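Local coordinates for hypothetical protein Atu2144 (Agrobacterium tumefaciens, PDB 2ODF) that is of unknown function but probably acts as an N-formylglutamate amidohydrolase-like enzyme that hydrolyses an amide bond, perhaps with zinc, at residues P60-F73 / I231-H245. Sequence-based numbering, arbitrary orientation.
Sequences PGALAVARLLSEKF and IANEGEQAAIAGFLH
Ala-241 sets its methyl as a knob among Val-65, Leu-68, Leu-69 and Lys-72, its CB 3.6 Å from Leu-68 CB, a worked example of knobs-into-holes packing in which Lys-72 is the reciprocal knob, seated among Ala-238, Ala-241, Gly-242 and His-245. The axes of helices 62-73 and 234-245 approach to 9.0 Å at a crossing angle of -51°. Apolar packing spreads from the alanine knob. Leu-68 lays CD1 against the backbone of the facing helix, 3.4 Å from Ala-238 N, while Leu-69 brings CD2 to Ala-241 O. Toward the N-terminal ends, Val-65 CG2 meets Ile-231 CG2 at 3.6 Å, the two side chains crossing at nearly a right angle. Ile-231 CD1 lies against the backbone of Gly-61, the N-cap residue of helix 62-73.

Both helices, inclined to each other, lie against the mixed central sheet of this alpha/beta fold: Val-65, Ile-231 and Leu-244 all touch Ile-226 of strand 220-227.

Polar groups border the apolar strip. Gln-237 passes its amide along the methyl of Ala-64, and NE2 donates to Ile-231 O (3.0 Å) from above the carbonyl plane, tying the amide to the turn before its own helix. Lys-72 stretches across Ala-241 and Gly-242, then bends at its last torsion (chi4 -73°), and a water links NZ to Ala-238 O.

Aromatic contacts close the far end. His-245 turns an edge onto the face of Phe-73 in a T-shaped stack, ND1 standing 3.3 Å above the ring centre; the planes meet at 65°. Lys-72 CB sits over one face of the imidazole, toward its rim, in a CH-pi contact 4.0 Å from the centroid.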
loop_
_atom_site.group_PDB
_atom_site.type_symbol
_atom_site.label_atom_id
_atom_site.label_comp_id
_atom_site.label_asym_id
_atom_site.label_seq_id
_atom_site.Cartn_x
_atom_site.Cartn_y
_atom_site.Cartn_z
ATOM N N PRO A 60 8.566 22.066 -9.239
ATOM C CA PRO A 60 8.570 22.830 -10.491
ATOM C C PRO A 60 9.874 22.648 -11.244
ATOM O O PRO A 60 10.952 22.675 -10.636
ATOM C CB PRO A 60 8.436 24.298 -10.044
ATOM C CG PRO A 60 8.295 24.302 -8.587
ATOM C CD PRO A 60 8.481 22.918 -8.037
ATOM N N GLY A 61 9.763 22.419 -12.543
ATOM C CA GLY A 61 10.924 22.254 -13.404
ATOM C C GLY A 61 11.381 20.812 -13.554
ATOM O O GLY A 61 12.045 20.498 -14.511
ATOM N N ALA A 62 11.061 19.956 -12.581
ATOM C CA ALA A 62 11.671 18.624 -12.506
ATOM C C ALA A 62 11.269 17.699 -13.668
ATOM O O ALA A 62 12.124 17.032 -14.248
ATOM C CB ALA A 62 11.370 17.974 -11.135
ATOM N N LEU A 63 9.982 17.631 -13.996
ATOM C CA LEU A 63 9.514 16.820 -15.118
ATOM C C LEU A 63 10.077 17.381 -16.441
ATOM O O LEU A 63 10.424 16.630 -17.347
ATOM C CB LEU A 63 7.980 16.787 -15.159
ATOM C CG LEU A 63 7.317 16.015 -16.259
ATOM C CD1 LEU A 63 7.831 14.582 -16.202
ATOM C CD2 LEU A 63 5.743 16.122 -16.165
ATOM N N ALA A 64 10.202 18.705 -16.514
ATOM C CA ALA A 64 10.639 19.364 -17.736
ATOM C C ALA A 64 12.080 18.985 -18.005
ATOM O O ALA A 64 12.429 18.631 -19.136
ATOM C CB ALA A 64 10.505 20.893 -17.592
ATOM N N VAL A 65 12.903 19.067 -16.948
ATOM C CA VAL A 65 14.296 18.638 -16.987
ATOM C C VAL A 65 14.399 17.148 -17.276
ATOM O O VAL A 65 15.197 16.743 -18.096
ATOM C CB VAL A 65 15.044 18.988 -15.689
ATOM C CG1 VAL A 65 16.384 18.251 -15.618
ATOM C CG2 VAL A 65 15.232 20.509 -15.579
ATOM N N ALA A 66 13.576 16.339 -16.604
ATOM C CA ALA A 66 13.536 14.883 -16.846
ATOM C C ALA A 66 13.220 14.504 -18.299
ATOM O O ALA A 66 13.806 13.569 -18.841
ATOM C CB ALA A 66 12.560 14.217 -15.894
ATOM N N ARG A 67 12.286 15.207 -18.893
ATOM C CA ARG A 67 11.984 15.022 -20.292
ATOM C C ARG A 67 13.180 15.305 -21.200
ATOM O O ARG A 67 13.455 14.556 -22.075
ATOM C CB ARG A 67 10.750 15.811 -20.693
ATOM C CG ARG A 67 9.471 15.290 -20.116
ATOM C CD ARG A 67 8.298 16.069 -20.525
ATOM N NE ARG A 67 7.131 15.260 -20.345
ATOM C CZ ARG A 67 5.971 15.708 -19.938
ATOM N NH1 ARG A 67 5.809 16.970 -19.673
ATOM N NH2 ARG A 67 4.974 14.881 -19.815
ATOM N N LEU A 68 13.869 16.390 -20.902
ATOM C CA LEU A 68 15.034 16.779 -21.697
ATOM C C LEU A 68 16.125 15.744 -21.547
ATOM O O LEU A 68 16.743 15.357 -22.535
ATOM C CB LEU A 68 15.527 18.162 -21.312
ATOM C CG LEU A 68 14.569 19.292 -21.648
ATOM C CD1 LEU A 68 15.189 20.581 -21.174
ATOM C CD2 LEU A 68 14.237 19.356 -23.135
ATOM N N LEU A 69 16.354 15.275 -20.325
ATOM C CA LEU A 69 17.272 14.151 -20.081
ATOM C C LEU A 69 16.868 12.828 -20.747
ATOM O O LEU A 69 17.714 12.037 -21.123
ATOM C CB LEU A 69 17.471 13.947 -18.560
ATOM C CG LEU A 69 18.191 15.070 -17.809
ATOM C CD1 LEU A 69 18.201 14.816 -16.316
ATOM C CD2 LEU A 69 19.636 15.204 -18.332
ATOM N N SER A 70 15.573 12.585 -20.884
ATOM C CA SER A 70 15.062 11.402 -21.569
ATOM C C SER A 70 15.503 11.388 -23.059
ATOM O O SER A 70 15.897 10.339 -23.589
ATOM C CB SER A 70 13.541 11.360 -21.418
ATOM O OG SER A 70 12.974 10.259 -22.102
ATOM N N GLU A 71 15.465 12.557 -23.682
ATOM C CA GLU A 71 15.955 12.793 -25.056
ATOM C C GLU A 71 17.483 12.625 -25.102
ATOM O O GLU A 71 18.000 11.859 -25.900
ATOM C CB GLU A 71 15.564 14.213 -25.530
ATOM C CG GLU A 71 14.043 14.462 -25.679
ATOM C CD GLU A 71 13.576 15.969 -25.604
ATOM O OE1 GLU A 71 14.269 16.904 -26.122
ATOM O OE2 GLU A 71 12.468 16.207 -25.034
ATOM N N LYS A 72 18.196 13.323 -24.227
ATOM C CA LYS A 72 19.656 13.298 -24.250
ATOM C C LYS A 72 20.258 11.927 -23.931
ATOM O O LYS A 72 21.228 11.530 -24.555
ATOM C CB LYS A 72 20.225 14.348 -23.299
ATOM C CG LYS A 72 19.848 15.776 -23.711
ATOM C CD LYS A 72 20.364 16.758 -22.735
ATOM C CE LYS A 72 19.964 18.196 -23.109
ATOM N NZ LYS A 72 20.736 18.672 -24.278
ATOM N N PHE A 73 19.685 11.207 -22.968
ATOM C CA PHE A 73 20.182 9.881 -22.603
ATOM C C PHE A 73 19.510 8.723 -23.330
ATOM O O PHE A 73 19.874 7.558 -23.079
ATOM C CB PHE A 73 20.066 9.653 -21.082
ATOM C CG PHE A 73 21.159 10.297 -20.296
ATOM C CD1 PHE A 73 22.423 9.739 -20.270
ATOM C CD2 PHE A 73 20.932 11.447 -19.565
ATOM C CE1 PHE A 73 23.457 10.339 -19.547
ATOM C CE2 PHE A 73 21.970 12.045 -18.824
ATOM C CZ PHE A 73 23.219 11.494 -18.829
ATOM N N ILE A 231 15.673 26.290 -12.986
ATOM C CA ILE A 231 14.964 25.592 -14.056
ATOM C C ILE A 231 13.563 26.127 -14.252
ATOM O O ILE A 231 12.603 25.362 -14.449
ATOM C CB ILE A 231 14.990 24.054 -13.824
ATOM C CG1 ILE A 231 14.415 23.706 -12.444
ATOM C CG2 ILE A 231 16.434 23.526 -14.004
ATOM C CD1 ILE A 231 14.390 22.213 -12.137
ATOM N N ALA A 232 13.456 27.453 -14.256
ATOM C CA ALA A 232 12.144 28.100 -14.236
ATOM C C ALA A 232 11.543 28.342 -15.621
ATOM O O ALA A 232 10.352 28.601 -15.721
ATOM C CB ALA A 232 12.217 29.401 -13.444
ATOM N N ASN A 233 12.336 28.273 -16.685
ATOM C CA ASN A 233 11.813 28.383 -18.047
ATOM C C ASN A 233 12.497 27.379 -18.963
ATOM O O ASN A 233 13.381 26.648 -18.526
ATOM C CB ASN A 233 11.935 29.821 -18.581
ATOM C CG ASN A 233 13.339 30.363 -18.493
ATOM O OD1 ASN A 233 14.277 29.759 -18.987
ATOM N ND2 ASN A 233 13.492 31.518 -17.853
ATOM N N GLU A 234 12.077 27.326 -20.219
ATOM C CA GLU A 234 12.605 26.345 -21.157
ATOM C C GLU A 234 14.104 26.439 -21.406
ATOM O O GLU A 234 14.756 25.421 -21.510
ATOM C CB GLU A 234 11.909 26.415 -22.506
ATOM C CG GLU A 234 10.695 25.535 -22.629
ATOM C CD GLU A 234 9.398 26.287 -22.408
ATOM O OE1 GLU A 234 9.453 27.415 -21.843
ATOM O OE2 GLU A 234 8.327 25.741 -22.803
ATOM N N GLY A 235 14.642 27.648 -21.523
ATOM C CA GLY A 235 16.089 27.817 -21.767
ATOM C C GLY A 235 16.945 27.332 -20.615
ATOM O O GLY A 235 17.948 26.628 -20.828
ATOM N N GLU A 236 16.530 27.689 -19.400
ATOM C CA GLU A 236 17.207 27.274 -18.160
ATOM C C GLU A 236 17.133 25.777 -18.003
ATOM O O GLU A 236 18.106 25.146 -17.594
ATOM C CB GLU A 236 16.596 27.952 -16.941
ATOM C CG GLU A 236 16.804 29.485 -16.874
ATOM C CD GLU A 236 15.931 30.167 -15.818
ATOM O OE1 GLU A 236 15.218 29.468 -15.058
ATOM O OE2 GLU A 236 15.968 31.413 -15.725
ATOM N N GLN A 237 15.977 25.209 -18.316
ATOM C CA GLN A 237 15.794 23.751 -18.284
ATOM C C GLN A 237 16.748 23.034 -19.230
ATOM O O GLN A 237 17.442 22.063 -18.842
ATOM C CB GLN A 237 14.318 23.382 -18.562
ATOM C CG GLN A 237 13.363 23.837 -17.397
ATOM C CD GLN A 237 11.913 24.046 -17.817
ATOM O OE1 GLN A 237 11.540 23.803 -18.972
ATOM N NE2 GLN A 237 11.085 24.502 -16.866
ATOM N N ALA A 238 16.815 23.529 -20.461
ATOM C CA ALA A 238 17.726 22.974 -21.479
ATOM C C ALA A 238 19.178 23.073 -21.020
ATOM O O ALA A 238 19.963 22.132 -21.186
ATOM C CB ALA A 238 17.543 23.713 -22.838
ATOM N N ALA A 239 19.536 24.221 -20.459
ATOM C CA ALA A 239 20.884 24.451 -19.969
ATOM C C ALA A 239 21.255 23.434 -18.878
ATOM O O ALA A 239 22.236 22.723 -18.976
ATOM C CB ALA A 239 21.024 25.900 -19.448
ATOM N N ILE A 240 20.457 23.378 -17.830
ATOM C CA ILE A 240 20.718 22.475 -16.710
ATOM C C ILE A 240 20.698 21.008 -17.160
ATOM O O ILE A 240 21.523 20.191 -16.680
ATOM C CB ILE A 240 19.741 22.743 -15.528
ATOM C CG1 ILE A 240 20.132 24.044 -14.791
ATOM C CG2 ILE A 240 19.694 21.541 -14.544
ATOM C CD1 ILE A 240 21.548 24.008 -14.098
ATOM N N ALA A 241 19.788 20.663 -18.073
ATOM C CA ALA A 241 19.750 19.300 -18.638
ATOM C C ALA A 241 21.051 18.939 -19.372
ATOM O O ALA A 241 21.523 17.801 -19.301
ATOM C CB ALA A 241 18.557 19.131 -19.576
ATOM N N GLY A 242 21.621 19.904 -20.099
ATOM C CA GLY A 242 22.920 19.688 -20.745
ATOM C C GLY A 242 24.053 19.540 -19.748
ATOM O O GLY A 242 24.910 18.669 -19.911
ATOM N N PHE A 243 24.073 20.382 -18.721
ATOM C CA PHE A 243 25.077 20.269 -17.673
ATOM C C PHE A 243 25.092 18.863 -17.074
ATOM O O PHE A 243 26.143 18.269 -16.864
ATOM C CB PHE A 243 24.828 21.283 -16.557
ATOM C CG PHE A 243 25.781 21.146 -15.420
ATOM C CD1 PHE A 243 27.041 21.719 -15.489
ATOM C CD2 PHE A 243 25.441 20.416 -14.300
ATOM C CE1 PHE A 243 27.949 21.568 -14.458
ATOM C CE2 PHE A 243 26.338 20.263 -13.247
ATOM C CZ PHE A 243 27.598 20.838 -13.327
ATOM N N LEU A 244 23.898 18.363 -16.758
ATOM C CA LEU A 244 23.752 17.087 -16.067
ATOM C C LEU A 244 24.030 15.916 -17.003
ATOM O O LEU A 244 24.554 14.904 -16.568
ATOM C CB LEU A 244 22.347 16.961 -15.475
ATOM C CG LEU A 244 22.002 17.834 -14.273
ATOM C CD1 LEU A 244 20.481 17.755 -14.003
ATOM C CD2 LEU A 244 22.794 17.426 -13.007
ATOM N N HIS A 245 23.684 16.061 -18.282
ATOM C CA HIS A 245 24.015 15.057 -19.278
ATOM C C HIS A 245 25.541 14.915 -19.399
ATOM O O HIS A 245 26.063 13.806 -19.427
ATOM C CB HIS A 245 23.391 15.400 -20.633
ATOM C CG HIS A 245 23.767 14.440 -21.716
ATOM N ND1 HIS A 245 23.309 13.143 -21.750
ATOM C CD2 HIS A 245 24.602 14.570 -22.768
ATOM C CE1 HIS A 245 23.839 12.515 -22.780
ATOM N NE2 HIS A 245 24.621 13.362 -23.418
HETATM O O HOH W 1 20.811 21.251 -23.567
#